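Local coordinates for endoglucanase, family GH5 (Zobellia galactanivorans, PDB 6GL2), which hydrolyses hemicellulose, with mixed-linked glucan probably among its substrates, as a TIM-barrel glycoside hydrolase of family 5, at residues T149-P153 / Y176-V181; M197-Y201 / Y213-N217. One frame throughout, in Å; residues are numbered along the deposited sequence.

Contact 1: T149-P153 / Y176-V181; sequences TLNEP and YHQVSV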
loop_
_atom_site.group_PDB
_atom_site.type_symbol
_atom_site.label_atom_id
_atom_site.label_comp_id
_atom_site.label_asym_id
_atom_site.label_seq_id
_atom_site.Cartn_x
_atom_site.Cartn_y
_atom_site.Cartn_z
ATOM N N THR A 149 0.235 -8.084 1.951
ATOM C CA THR A 149 -0.116 -9.355 1.276
ATOM C C THR A 149 -0.889 -9.156 -0.026
ATOM O O THR A 149 -0.641 -9.782 -1.032
ATOM C CB THR A 149 -0.883 -10.283 2.188
ATOM O OG1 THR A 149 -1.849 -9.515 2.911
ATOM C CG2 THR A 149 0.078 -10.971 3.191
ATOM N N LEU A 150 -1.811 -8.144 -0.060
ATOM C CA LEU A 150 -2.608 -7.852 -1.248
ATOM C C LEU A 150 -2.961 -6.390 -1.302
ATOM O O LEU A 150 -3.362 -5.865 -0.263
ATOM C CB LEU A 150 -3.948 -8.629 -1.224
ATOM C CG LEU A 150 -3.916 -10.137 -1.187
ATOM C CD1 LEU A 150 -5.261 -10.710 -0.804
ATOM C CD2 LEU A 150 -3.417 -10.681 -2.463
ATOM N N ASN A 151 -3.064 -5.761 -2.415
ATOM C CA ASN A 151 -3.222 -4.327 -2.524
ATOM C C ASN A 151 -4.661 -3.915 -2.256
ATOM O O ASN A 151 -5.025 -3.391 -1.197
ATOM C CB ASN A 151 -2.710 -3.915 -3.895
ATOM C CG ASN A 151 -3.009 -2.468 -4.215
ATOM O OD1 ASN A 151 -2.887 -1.622 -3.322
ATOM N ND2 ASN A 151 -3.500 -2.215 -5.394
ATOM N N GLU A 152 -5.512 -4.127 -3.237
ATOM C CA GLU A 152 -6.958 -3.733 -3.248
ATOM C C GLU A 152 -7.761 -4.943 -3.690
ATOM O O GLU A 152 -8.414 -4.874 -4.745
ATOM C CB GLU A 152 -7.222 -2.513 -4.045
ATOM C CG GLU A 152 -6.547 -1.258 -3.537
ATOM C CD GLU A 152 -6.877 -0.043 -4.224
ATOM O OE1 GLU A 152 -7.401 -0.120 -5.408
ATOM O OE2 GLU A 152 -6.610 1.086 -3.686
ATOM N N PRO A 153 -7.654 -6.070 -2.999
ATOM C CA PRO A 153 -8.258 -7.333 -3.509
ATOM C C PRO A 153 -9.805 -7.185 -3.583
ATOM O O PRO A 153 -10.423 -6.751 -2.670
ATOM C CB PRO A 153 -7.840 -8.350 -2.477
ATOM C CG PRO A 153 -7.684 -7.557 -1.208
ATOM C CD PRO A 153 -7.059 -6.264 -1.664
ATOM N N TYR A 176 -7.853 -15.308 1.382
ATOM C CA TYR A 176 -6.605 -15.088 0.664
ATOM C C TYR A 176 -5.549 -14.453 1.566
ATOM O O TYR A 176 -4.370 -14.829 1.507
ATOM C CB TYR A 176 -6.895 -14.162 -0.465
ATOM C CG TYR A 176 -7.798 -14.732 -1.553
ATOM C CD1 TYR A 176 -8.182 -16.048 -1.513
ATOM C CD2 TYR A 176 -8.368 -13.962 -2.517
ATOM C CE1 TYR A 176 -9.058 -16.549 -2.479
ATOM C CE2 TYR A 176 -9.221 -14.411 -3.497
ATOM C CZ TYR A 176 -9.610 -15.746 -3.428
ATOM O OH TYR A 176 -10.496 -16.258 -4.428
ATOM N N HIS A 177 -5.958 -13.591 2.477
ATOM C CA HIS A 177 -5.031 -13.089 3.484
ATOM C C HIS A 177 -4.555 -14.200 4.384
ATOM O O HIS A 177 -3.389 -14.216 4.844
ATOM C CB HIS A 177 -5.625 -11.954 4.290
ATOM C CG HIS A 177 -5.659 -10.636 3.531
ATOM N ND1 HIS A 177 -4.502 -10.083 2.947
ATOM C CD2 HIS A 177 -6.687 -9.787 3.250
ATOM C CE1 HIS A 177 -4.821 -8.909 2.480
ATOM N NE2 HIS A 177 -6.159 -8.719 2.605
ATOM N N GLN A 178 -5.461 -15.103 4.735
ATOM C CA GLN A 178 -5.085 -16.256 5.601
ATOM C C GLN A 178 -3.999 -17.089 4.929
ATOM O O GLN A 178 -2.987 -17.355 5.624
ATOM C CB GLN A 178 -6.338 -17.092 5.922
ATOM C CG GLN A 178 -6.053 -18.312 6.809
ATOM C CD GLN A 178 -5.854 -18.049 8.241
ATOM O OE1 GLN A 178 -4.897 -18.628 8.858
ATOM N NE2 GLN A 178 -6.666 -17.220 8.821
ATOM N N VAL A 179 -4.188 -17.426 3.685
ATOM C CA VAL A 179 -3.194 -18.205 2.920
ATOM C C VAL A 179 -1.868 -17.450 2.924
ATOM O O VAL A 179 -0.788 -18.049 3.029
ATOM C CB VAL A 179 -3.648 -18.441 1.474
ATOM C CG1 VAL A 179 -2.489 -18.899 0.617
ATOM C CG2 VAL A 179 -4.784 -19.438 1.463
ATOM N N SER A 180 -1.894 -16.145 2.664
ATOM C CA SER A 180 -0.705 -15.327 2.455
ATOM C C SER A 180 0.058 -15.144 3.734
ATOM O O SER A 180 1.304 -15.309 3.792
ATOM C CB SER A 180 -1.079 -14.028 1.871
ATOM O OG SER A 180 -1.733 -14.107 0.626
ATOM N N VAL A 181 -0.593 -14.765 4.812
ATOM C CA VAL A 181 0.077 -14.693 6.110
ATOM C C VAL A 181 0.681 -16.030 6.498
ATOM O O VAL A 181 1.809 -16.116 6.942
ATOM C CB VAL A 181 -0.850 -14.112 7.196
ATOM C CG1 VAL A 181 -0.288 -14.278 8.633
ATOM C CG2 VAL A 181 -1.209 -12.668 6.903
#

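Contact 2: M197-Y201 / Y213-N217; sequences MVSTY and YLVPN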
loop_
_atom_site.group_PDB
_atom_site.type_symbol
_atom_site.label_atom_id
_atom_site.label_comp_id
_atom_site.label_asym_id
_atom_site.label_seq_id
_atom_site.Cartn_x
_atom_site.Cartn_y
_atom_site.Cartn_z
ATOM N N MET A 197 1.179 -6.029 6.496
ATOM C CA MET A 197 0.038 -5.230 6.264
ATOM C C MET A 197 -1.032 -5.996 5.538
ATOM O O MET A 197 -0.804 -6.528 4.419
ATOM C CB MET A 197 0.470 -3.974 5.453
ATOM C CG MET A 197 1.176 -2.915 6.270
ATOM S SD MET A 197 1.992 -1.658 5.208
ATOM C CE MET A 197 0.600 -1.156 4.216
ATOM N N VAL A 198 -2.186 -6.080 6.158
ATOM C CA VAL A 198 -3.329 -6.828 5.678
ATOM C C VAL A 198 -4.482 -5.902 5.421
ATOM O O VAL A 198 -4.982 -5.282 6.356
ATOM C CB VAL A 198 -3.687 -7.979 6.655
ATOM C CG1 VAL A 198 -4.983 -8.705 6.338
ATOM C CG2 VAL A 198 -2.542 -8.984 6.827
ATOM N N SER A 199 -4.949 -5.861 4.200
ATOM C CA SER A 199 -6.004 -4.955 3.768
ATOM C C SER A 199 -7.410 -5.494 4.012
ATOM O O SER A 199 -7.670 -6.670 4.068
ATOM C CB SER A 199 -5.910 -4.684 2.264
ATOM O OG SER A 199 -6.159 -5.884 1.556
ATOM N N THR A 200 -8.343 -4.541 4.130
ATOM C CA THR A 200 -9.762 -4.843 3.963
ATOM C C THR A 200 -10.004 -5.142 2.496
ATOM O O THR A 200 -9.173 -4.993 1.605
ATOM C CB THR A 200 -10.568 -3.621 4.368
ATOM O OG1 THR A 200 -10.044 -2.497 3.651
ATOM C CG2 THR A 200 -10.488 -3.309 5.886
ATOM N N TYR A 201 -11.222 -5.630 2.213
ATOM C CA TYR A 201 -11.671 -5.786 0.843
ATOM C C TYR A 201 -11.447 -4.441 0.123
ATOM O O TYR A 201 -11.900 -3.425 0.573
ATOM C CB TYR A 201 -13.149 -6.203 0.849
ATOM C CG TYR A 201 -13.710 -6.389 -0.552
ATOM C CD1 TYR A 201 -14.096 -5.319 -1.328
ATOM C CD2 TYR A 201 -13.869 -7.641 -1.100
ATOM C CE1 TYR A 201 -14.603 -5.474 -2.619
ATOM C CE2 TYR A 201 -14.364 -7.800 -2.399
ATOM C CZ TYR A 201 -14.734 -6.745 -3.149
ATOM O OH TYR A 201 -15.190 -6.935 -4.431
ATOM N N TYR A 213 -13.586 -7.510 8.417
ATOM C CA TYR A 213 -12.167 -7.738 8.358
ATOM C C TYR A 213 -11.702 -8.708 9.415
ATOM O O TYR A 213 -12.057 -8.541 10.604
ATOM C CB TYR A 213 -11.546 -6.400 8.618
ATOM C CG TYR A 213 -10.040 -6.373 8.707
ATOM C CD1 TYR A 213 -9.303 -6.425 7.553
ATOM C CD2 TYR A 213 -9.370 -6.256 9.910
ATOM C CE1 TYR A 213 -7.909 -6.364 7.590
ATOM C CE2 TYR A 213 -7.976 -6.222 9.962
ATOM C CZ TYR A 213 -7.254 -6.260 8.750
ATOM O OH TYR A 213 -5.844 -6.152 8.852
ATOM N N LEU A 214 -10.863 -9.657 9.062
ATOM C CA LEU A 214 -10.287 -10.606 9.945
ATOM C C LEU A 214 -8.779 -10.621 9.840
ATOM O O LEU A 214 -8.227 -10.787 8.743
ATOM C CB LEU A 214 -10.784 -12.057 9.685
ATOM C CG LEU A 214 -12.278 -12.238 9.949
ATOM C CD1 LEU A 214 -12.687 -13.609 9.394
ATOM C CD2 LEU A 214 -12.584 -12.120 11.437
ATOM N N VAL A 215 -8.081 -10.571 10.941
ATOM C CA VAL A 215 -6.630 -10.728 10.960
ATOM C C VAL A 215 -6.309 -12.224 11.111
ATOM O O VAL A 215 -6.737 -12.884 12.096
ATOM C CB VAL A 215 -5.979 -9.986 12.150
ATOM C CG1 VAL A 215 -4.490 -10.264 12.236
ATOM C CG2 VAL A 215 -6.228 -8.494 12.018
ATOM N N PRO A 216 -5.628 -12.849 10.148
ATOM C CA PRO A 216 -5.308 -14.251 10.226
ATOM C C PRO A 216 -4.635 -14.612 11.524
ATOM O O PRO A 216 -3.652 -13.991 11.945
ATOM C CB PRO A 216 -4.369 -14.475 9.025
ATOM C CG PRO A 216 -4.790 -13.436 8.060
ATOM C CD PRO A 216 -5.145 -12.235 8.871
ATOM N N ASN A 217 -5.285 -15.553 12.218
ATOM C CA ASN A 217 -4.745 -16.106 13.462
ATOM C C ASN A 217 -4.660 -15.138 14.623
ATOM O O ASN A 217 -3.963 -15.414 15.623
ATOM C CB ASN A 217 -3.407 -16.758 13.214
ATOM C CG ASN A 217 -3.389 -17.582 11.948
ATOM O OD1 ASN A 217 -4.218 -18.429 11.766
ATOM N ND2 ASN A 217 -2.382 -17.358 11.085
#

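Contact 1: T149-P153 / Y176-V181
Leu150 lays its CD1 methyl over one face of the His177 imidazole, a CH-pi contact with CD1 3.9 Å from the ring centroid and 18° off the ring normal. The same methyl reaches Tyr176, with Leu150 CD1 3.8 Å from Tyr176 CB, so the leucine packs against two successive residues of helix 167-186. At the ring edge, Thr149 OG1 and His177 ND1 form a short 2.7 Å hydrogen bond. The threonine's methyl faces the next turn of the helix, where Thr149 CG2 lies 3.5 Å from Ser180 CB; Ser180 OG turns back to Tyr176 O. The loop that leaves strand 145-148 is thereby fitted against the helix of the same beta-alpha unit, just ahead of the Asn151-Glu152-Pro153 sequence, the signature in which family 5 relatives place their acid/base glutamate. Because Ser199 hydrogen-bonds the other ring nitrogen, NE2, His177 is a buried polar side chain with both nitrogens satisfied and an apolar cover on one face.

Contact 2: M197-Y201 / Y213-N217
Met197 opens the segment inside strand 196-199, with its CA-to-CB bond directed away from residues 213-217 and its side chain packed on Ile146 and Glu148 of the adjacent strand 145-148. The alternation of a beta strand then turns Val198 toward the loop, and here the contact is made. Val198 CG1 lies 4.0 Å from Tyr213 CE1 and 4.3 Å from Pro216 CD, a small apolar patch, while the Val198 carbonyl lies near the plane of the Tyr213 ring and accepts a hydrogen bond from its phenol, with Tyr213 OH 2.8 Å from Val198 O. Ser199 again points away, and its hydroxyl bonds to His177; its backbone still participates, since Ser199 O meets the ring edge 3.5 Å from Tyr213 CE1. At Thr200 the strand has ended and the two segments come closest, the CA atoms of Thr200 and Tyr213 being 5.8 Å apart, against 7.3 Å between Val198 CA and Val215 CA. Thr200 CG2 touches the ring 3.7 Å from Tyr213 CD1, and Thr200 OG1 is held by Ser204 O. The general lesson is that a tyrosine can join a barrel strand to a loop without any backbone pairing, its hydroxyl reaching a main-chain carbonyl. Val198 pairs through its backbone with Ile223 and Ser225 of strand 222-227; Tyr213, directly after helix 207-212, packs on Val224 of that strand and meets Phe263 of helix 246-266 edge-to-face, while Pro216 rests on Val181 of helix 167-186.

How the contacts relate
Contacts 1 and 2 follow each other along the chain, their centres 8 Å apart, and illustrate how successive units of a beta-alpha barrel interlock. Strand 196-199, part of contact 2, is also the neighbour of contact 1: Thr149 N lies 3.1 Å from Met197 O in a backbone hydrogen bond that continues the strand pairing, and the hydrogen bond between His177 NE2 and Ser199 OG, 3.0 Å long, joins the two contacts. Val198, which faces the loop of contact 2, also touches His177 and Thr149 of contact 1. Both contacts lie away from Asp240, Thr242 and Asp248, which bind Mg(2+) in this protein although no ion is bound to the chain here. Contact 1 adjoins the probable catalytic centre, where Glu152 touches Glu275.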